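Long-range contacts in O-methyltransferase (Saccharopolyspora spinosa, PDB 4CE0), which probably transfers a methyl group from S-adenosyl-L-methionine to the 4'-hydroxyl of the rhamnose on a spinosyn intermediate, in a magnesium-dependent step of antibiotic biosynthesis: residues V110-G115 / P164-D169; G56-D61 / D238-G243. All coordinates share one frame; numbering follows the deposited sequence.

Interaction 1: residues V110-G115 / P164-D169. With SAH (S-adenosyl-L-homocysteine), chain B.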
loop_
_atom_site.group_PDB
_atom_site.type_symbol
_atom_site.label_atom_id
_atom_site.label_comp_id
_atom_site.label_asym_id
_atom_site.label_seq_id
_atom_site.Cartn_x
_atom_site.Cartn_y
_atom_site.Cartn_z
ATOM N N VAL A 110 -13.465 -18.619 -1.828
ATOM C CA VAL A 110 -14.500 -19.569 -1.446
ATOM C C VAL A 110 -14.961 -19.349 -0.021
ATOM O O VAL A 110 -14.205 -19.541 0.942
ATOM C CB VAL A 110 -14.022 -21.041 -1.549
ATOM C CG1 VAL A 110 -15.205 -21.966 -1.478
ATOM C CG2 VAL A 110 -13.176 -21.305 -2.791
ATOM N N ASP A 111 -16.229 -19.005 0.121
ATOM C CA ASP A 111 -16.751 -18.636 1.415
ATOM C C ASP A 111 -18.270 -18.716 1.416
ATOM O O ASP A 111 -18.900 -18.789 0.355
ATOM C CB ASP A 111 -16.314 -17.209 1.743
ATOM C CG ASP A 111 -16.377 -16.912 3.231
ATOM O OD1 ASP A 111 -17.491 -16.660 3.751
ATOM O OD2 ASP A 111 -15.312 -16.906 3.874
ATOM N N SER A 112 -18.868 -18.686 2.602
ATOM C CA SER A 112 -20.323 -18.494 2.688
ATOM C C SER A 112 -20.698 -17.039 2.382
ATOM O O SER A 112 -21.768 -16.773 1.858
ATOM C CB SER A 112 -20.820 -18.814 4.086
ATOM O OG SER A 112 -20.253 -17.892 4.982
ATOM N N PHE A 113 -19.806 -16.110 2.719
ATOM C CA PHE A 113 -20.079 -14.665 2.652
ATOM C C PHE A 113 -21.225 -14.284 3.602
ATOM O O PHE A 113 -21.899 -13.275 3.400
ATOM C CB PHE A 113 -20.328 -14.178 1.214
ATOM C CG PHE A 113 -19.142 -14.402 0.284
ATOM C CD1 PHE A 113 -18.020 -13.565 0.336
ATOM C CD2 PHE A 113 -19.132 -15.468 -0.615
ATOM C CE1 PHE A 113 -16.927 -13.796 -0.482
ATOM C CE2 PHE A 113 -18.038 -15.699 -1.444
ATOM C CZ PHE A 113 -16.934 -14.850 -1.384
ATOM N N GLN A 114 -21.396 -15.094 4.646
ATOM C CA GLN A 114 -22.360 -14.856 5.728
ATOM C C GLN A 114 -21.743 -15.213 7.075
ATOM O O GLN A 114 -22.437 -15.256 8.082
ATOM C CB GLN A 114 -23.599 -15.743 5.580
ATOM C CG GLN A 114 -24.203 -15.792 4.205
ATOM C CD GLN A 114 -25.056 -17.034 4.010
ATOM O OE1 GLN A 114 -25.895 -17.373 4.849
ATOM N NE2 GLN A 114 -24.831 -17.730 2.903
ATOM N N GLY A 115 -20.450 -15.514 7.093
ATOM C CA GLY A 115 -19.797 -15.908 8.329
ATOM C C GLY A 115 -19.931 -17.394 8.585
ATOM O O GLY A 115 -20.204 -18.174 7.661
ATOM N N PRO A 164 -19.664 -18.752 -3.725
ATOM C CA PRO A 164 -20.470 -18.437 -2.536
ATOM C C PRO A 164 -21.338 -19.617 -2.096
ATOM O O PRO A 164 -22.021 -20.204 -2.931
ATOM C CB PRO A 164 -21.346 -17.277 -3.028
ATOM C CG PRO A 164 -21.594 -17.601 -4.458
ATOM C CD PRO A 164 -20.266 -18.165 -4.945
ATOM N N GLY A 165 -21.292 -19.972 -0.815
ATOM C CA GLY A 165 -22.153 -21.011 -0.281
ATOM C C GLY A 165 -21.472 -21.655 0.893
ATOM O O GLY A 165 -20.312 -21.352 1.184
ATOM N N TRP A 166 -22.199 -22.511 1.600
ATOM C CA TRP A 166 -21.589 -23.345 2.621
ATOM C C TRP A 166 -20.745 -24.383 1.912
ATOM O O TRP A 166 -21.163 -24.933 0.904
ATOM C CB TRP A 166 -22.680 -23.979 3.499
ATOM C CG TRP A 166 -23.569 -22.922 4.061
ATOM C CD1 TRP A 166 -24.837 -22.601 3.661
ATOM C CD2 TRP A 166 -23.227 -21.996 5.093
ATOM N NE1 TRP A 166 -25.308 -21.540 4.395
ATOM C CE2 TRP A 166 -24.341 -21.157 5.291
ATOM C CE3 TRP A 166 -22.087 -21.799 5.882
ATOM C CZ2 TRP A 166 -24.348 -20.141 6.247
ATOM C CZ3 TRP A 166 -22.101 -20.795 6.831
ATOM C CH2 TRP A 166 -23.218 -19.974 6.999
ATOM N N PHE A 167 -19.542 -24.630 2.423
ATOM C CA PHE A 167 -18.632 -25.611 1.811
ATOM C C PHE A 167 -19.299 -26.974 1.509
ATOM O O PHE A 167 -19.076 -27.595 0.456
ATOM C CB PHE A 167 -17.436 -25.844 2.730
ATOM C CG PHE A 167 -16.600 -24.619 2.965
ATOM C CD1 PHE A 167 -16.637 -23.540 2.085
ATOM C CD2 PHE A 167 -15.789 -24.538 4.088
ATOM C CE1 PHE A 167 -15.849 -22.403 2.313
ATOM C CE2 PHE A 167 -15.011 -23.410 4.335
ATOM C CZ PHE A 167 -15.033 -22.336 3.443
ATOM N N ARG A 168 -20.120 -27.436 2.428
ATOM C CA ARG A 168 -20.786 -28.732 2.232
ATOM C C ARG A 168 -21.706 -28.744 0.993
ATOM O O ARG A 168 -21.909 -29.782 0.361
ATOM C CB ARG A 168 -21.530 -29.165 3.495
ATOM C CG ARG A 168 -22.690 -28.287 3.950
ATOM C CD ARG A 168 -23.387 -28.938 5.159
ATOM N NE ARG A 168 -24.847 -28.850 5.123
ATOM C CZ ARG A 168 -25.648 -29.353 6.067
ATOM N NH1 ARG A 168 -25.125 -29.966 7.127
ATOM N NH2 ARG A 168 -26.975 -29.243 5.955
ATOM N N ASP A 169 -22.222 -27.578 0.630
ATOM C CA ASP A 169 -23.036 -27.447 -0.571
ATOM C C ASP A 169 -22.152 -27.247 -1.800
ATOM O O ASP A 169 -22.379 -27.881 -2.838
ATOM C CB ASP A 169 -24.005 -26.267 -0.433
ATOM C CG ASP A 169 -25.042 -26.480 0.661
ATOM O OD1 ASP A 169 -25.395 -27.646 0.895
ATOM O OD2 ASP A 169 -25.509 -25.488 1.277
HETATM N N SAH B . -8.683 -12.912 7.325
HETATM C CA SAH B . -8.921 -14.364 7.313
HETATM C CB SAH B . -10.362 -14.809 7.289
HETATM C CG SAH B . -10.890 -16.225 7.515
HETATM S SD SAH B . -12.192 -16.011 8.767
HETATM C C SAH B . -8.292 -14.657 6.010
HETATM O O SAH B . -8.572 -15.743 5.530
HETATM O OXT SAH B . -7.504 -13.583 5.653
HETATM C "C5'" SAH B . -13.210 -17.508 8.512
HETATM C "C4'" SAH B . -14.063 -17.484 7.235
HETATM O "O4'" SAH B . -14.514 -18.783 6.914
HETATM C "C3'" SAH B . -15.333 -16.633 7.333
HETATM O "O3'" SAH B . -15.281 -15.675 6.296
HETATM C "C2'" SAH B . -16.527 -17.585 7.193
HETATM O "O2'" SAH B . -17.713 -17.100 6.526
HETATM C "C1'" SAH B . -15.870 -18.766 6.472
HETATM N N9 SAH B . -16.446 -20.109 6.720
HETATM C C8 SAH B . -16.179 -20.905 7.814
HETATM N N7 SAH B . -16.832 -22.064 7.648
HETATM C C5 SAH B . -17.476 -22.046 6.461
HETATM C C6 SAH B . -18.293 -22.961 5.794
HETATM N N6 SAH B . -18.567 -24.152 6.321
HETATM N N1 SAH B . -18.835 -22.632 4.574
HETATM C C2 SAH B . -18.568 -21.418 3.975
HETATM N N3 SAH B . -17.786 -20.515 4.659
HETATM C C4 SAH B . -17.217 -20.826 5.856
#
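The adenosine pocket is built where Asp111 meets Pro164 and Gly165, at the ends of two parallel strands. Gly165 N donates to Asp111 O (2.9 Å), and beyond that bond the two loops stay in touch and line one edge of the adenine of the cofactor product, S-adenosyl-L-homocysteine. Ser112 N donates to N3 and Phe167 N to N1, on the two flanks of C2, with an N-H...N angle of 162° for the second. Phe167 turns its CG anti to its own carbonyl carbon (chi1 -62°) and lays its ring face against the adenine, N1 standing 3.3 Å above the ring centre. The same ring has Val110 CG1 3.9 Å from its CE1. Beside the adenine, Ser112 CB sits over the six-membered ring of Trp166, 3.8 Å from its centroid, in a CH-pi contact. The ribose is gripped by the Asp111 carboxylate: O2' donates to OD1 (2.8 Å) and O3' to OD2 (2.7 Å). OD1 also takes Phe113 N on its anti lone pair, an Asx turn, while Val84 N holds OD2, which should fix the carboxylate's rotation. An acidic residue ending the second strand and clasping both ribose hydroxyls is typical of the Rossmann-like class I methyltransferases.

Interaction 2: residues G56-D61 / D238-G243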
loop_
_atom_site.group_PDB
_atom_site.type_symbol
_atom_site.label_atom_id
_atom_site.label_comp_id
_atom_site.label_asym_id
_atom_site.label_seq_id
_atom_site.Cartn_x
_atom_site.Cartn_y
_atom_site.Cartn_z
ATOM N N GLY A 56 -2.055 -11.686 9.713
ATOM C CA GLY A 56 -0.789 -11.117 10.121
ATOM C C GLY A 56 0.301 -11.278 9.073
ATOM O O GLY A 56 0.115 -12.010 8.095
ATOM N N LEU A 57 1.445 -10.622 9.311
ATOM C CA LEU A 57 2.524 -10.540 8.345
ATOM C C LEU A 57 3.277 -11.855 8.167
ATOM O O LEU A 57 3.769 -12.154 7.077
ATOM C CB LEU A 57 3.521 -9.451 8.765
ATOM C CG LEU A 57 3.141 -7.959 8.766
ATOM C CD1 LEU A 57 4.349 -7.083 9.226
ATOM C CD2 LEU A 57 2.641 -7.480 7.406
ATOM N N GLU A 58 3.437 -12.608 9.250
ATOM C CA GLU A 58 4.185 -13.869 9.213
ATOM C C GLU A 58 3.458 -14.883 8.333
ATOM O O GLU A 58 4.062 -15.607 7.522
ATOM C CB GLU A 58 4.367 -14.450 10.621
ATOM C CG GLU A 58 5.728 -14.168 11.199
ATOM C CD GLU A 58 5.827 -14.456 12.701
ATOM O OE1 GLU A 58 4.797 -14.379 13.420
ATOM O OE2 GLU A 58 6.952 -14.739 13.165
ATOM N N ARG A 59 2.152 -14.934 8.472
ATOM C CA ARG A 59 1.401 -15.877 7.632
ATOM C C ARG A 59 1.247 -15.379 6.171
ATOM O O ARG A 59 1.167 -16.166 5.236
ATOM C CB ARG A 59 0.093 -16.254 8.314
ATOM C CG ARG A 59 0.347 -16.839 9.722
ATOM C CD ARG A 59 -0.638 -17.906 10.116
ATOM N NE ARG A 59 -1.996 -17.415 10.335
ATOM C CZ ARG A 59 -2.419 -16.847 11.458
ATOM N NH1 ARG A 59 -1.585 -16.637 12.472
ATOM N NH2 ARG A 59 -3.674 -16.484 11.569
ATOM N N LEU A 60 1.250 -14.071 5.966
ATOM C CA LEU A 60 1.230 -13.545 4.602
ATOM C C LEU A 60 2.586 -13.840 3.956
ATOM O O LEU A 60 2.654 -14.111 2.746
ATOM C CB LEU A 60 0.946 -12.038 4.591
ATOM C CG LEU A 60 -0.496 -11.557 4.633
ATOM C CD1 LEU A 60 -0.472 -10.062 4.820
ATOM C CD2 LEU A 60 -1.283 -11.945 3.380
ATOM N N ASP A 61 3.667 -13.833 4.755
ATOM C CA ASP A 61 4.990 -14.165 4.211
ATOM C C ASP A 61 5.020 -15.634 3.817
ATOM O O ASP A 61 5.645 -16.041 2.828
ATOM C CB ASP A 61 6.127 -13.933 5.210
ATOM C CG ASP A 61 6.374 -12.458 5.521
ATOM O OD1 ASP A 61 5.901 -11.566 4.789
ATOM O OD2 ASP A 61 7.072 -12.193 6.526
ATOM N N ASP A 238 5.690 -25.989 10.727
ATOM C CA ASP A 238 5.130 -24.866 11.439
ATOM C C ASP A 238 5.349 -23.580 10.643
ATOM O O ASP A 238 6.284 -23.466 9.859
ATOM C CB ASP A 238 5.799 -24.752 12.811
ATOM C CG ASP A 238 5.312 -23.558 13.607
ATOM O OD1 ASP A 238 4.096 -23.444 13.881
ATOM O OD2 ASP A 238 6.175 -22.732 13.959
ATOM N N ILE A 239 4.452 -22.622 10.819
ATOM C CA ILE A 239 4.673 -21.302 10.264
ATOM C C ILE A 239 5.060 -20.386 11.412
ATOM O O ILE A 239 6.158 -19.831 11.410
ATOM C CB ILE A 239 3.405 -20.763 9.494
ATOM C CG1 ILE A 239 3.116 -21.654 8.278
ATOM C CG2 ILE A 239 3.624 -19.304 9.086
ATOM C CD1 ILE A 239 1.810 -21.359 7.564
ATOM N N ASP A 240 4.180 -20.271 12.411
ATOM C CA ASP A 240 4.330 -19.256 13.434
ATOM C C ASP A 240 3.696 -19.681 14.770
ATOM O O ASP A 240 3.318 -18.828 15.563
ATOM C CB ASP A 240 3.673 -17.940 12.943
ATOM C CG ASP A 240 2.158 -18.049 12.812
ATOM O OD1 ASP A 240 1.629 -19.184 12.782
ATOM O OD2 ASP A 240 1.479 -16.998 12.779
ATOM N N GLY A 241 3.564 -20.985 15.003
ATOM C CA GLY A 241 2.934 -21.499 16.216
ATOM C C GLY A 241 1.419 -21.449 16.173
ATOM O O GLY A 241 0.754 -21.787 17.150
ATOM N N THR A 242 0.877 -21.009 15.037
ATOM C CA THR A 242 -0.566 -20.946 14.802
ATOM C C THR A 242 -0.911 -21.729 13.522
ATOM O O THR A 242 -1.617 -22.716 13.558
ATOM C CB THR A 242 -1.040 -19.493 14.649
ATOM O OG1 THR A 242 -0.878 -18.820 15.896
ATOM C CG2 THR A 242 -2.516 -19.421 14.210
ATOM N N GLY A 243 -0.376 -21.253 12.404
ATOM C CA GLY A 243 -0.556 -21.869 11.121
ATOM C C GLY A 243 0.495 -22.922 10.866
ATOM O O GLY A 243 1.576 -22.930 11.467
#
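Arg59, on the helix 56-73, and Asp240, in the loop between strands 237-238 and 244-247, form the salt bridge at the centre of this contact. Arg59 NH1 donates to Asp240 OD2 (3.1 Å, N-H...O angle 160°), meeting its syn lone pair. The oxygen lies in the guanidinium plane, while the carboxylate plane is turned 67° from it; the bond goes to OD2, and OD1 faces the loop amides. The arginine chain bends at chi2 and chi3 on its way there, and its NE forms another salt bridge, with Asp212, a magnesium ligand. Glu58 OE1 comes within 4.3 Å of Asp240 OD2, a like-charge proximity that the arginine probably offsets.

Hydrogen bonds inside the loop fix the aspartate. Its CG stands between the backbone N and the carbonyl carbon (chi1 67°), and OD1 accepts from Thr242 N (3.0 Å), which comes from above the carboxylate plane in an Asx turn, and from Gly243 N (2.9 Å) in an Asx motif. Asp240 thus spends one oxygen on its own loop and the other on the helix. Asp238 OD1 takes Gly241 N in a further Asx motif, and Ile239 N bonds to Gly243 O across the turn.

Van der Waals contacts fill in around the bridge. Thr242 CG2 rests over one face of the Arg59 guanidinium, offset toward the rim and 3.4 Å from NH1, the two side chains crossing at about a right angle. Ile239 CG2 approaches Arg59 CG at 4.1 Å.

Arg59 therefore ties three elements together: its helix, the Asp240 loop and the metal-binding Asp212. The loop it meets is a connection between two antiparallel strands, stitched by an Asx turn and Asx motifs, beside the magnesium site of this TylF/MycF-family methyltransferase.

Overall arrangement
Both contacts belong to one Rossmann-like domain and stand on opposite sides of its centre, with about 24 Å between their centres and about 14 Å between their nearest atoms. Interaction 1 lies at the C-terminal ends of the neighbouring parallel strands 107-111 and 160-164, the latter an edge of the mixed sheet. Interaction 2 joins the helix 56-73 to the connection between strands 237-238 and 244-247, at the other edge. In sequence, interaction 1 is nested within the chain closed by interaction 2. Residues 110-115 and 164-169 hold the adenosine half of the cofactor product, whereas 56-61 and 238-243 border the magnesium site, so the two contacts probably border the active-site region from different ends.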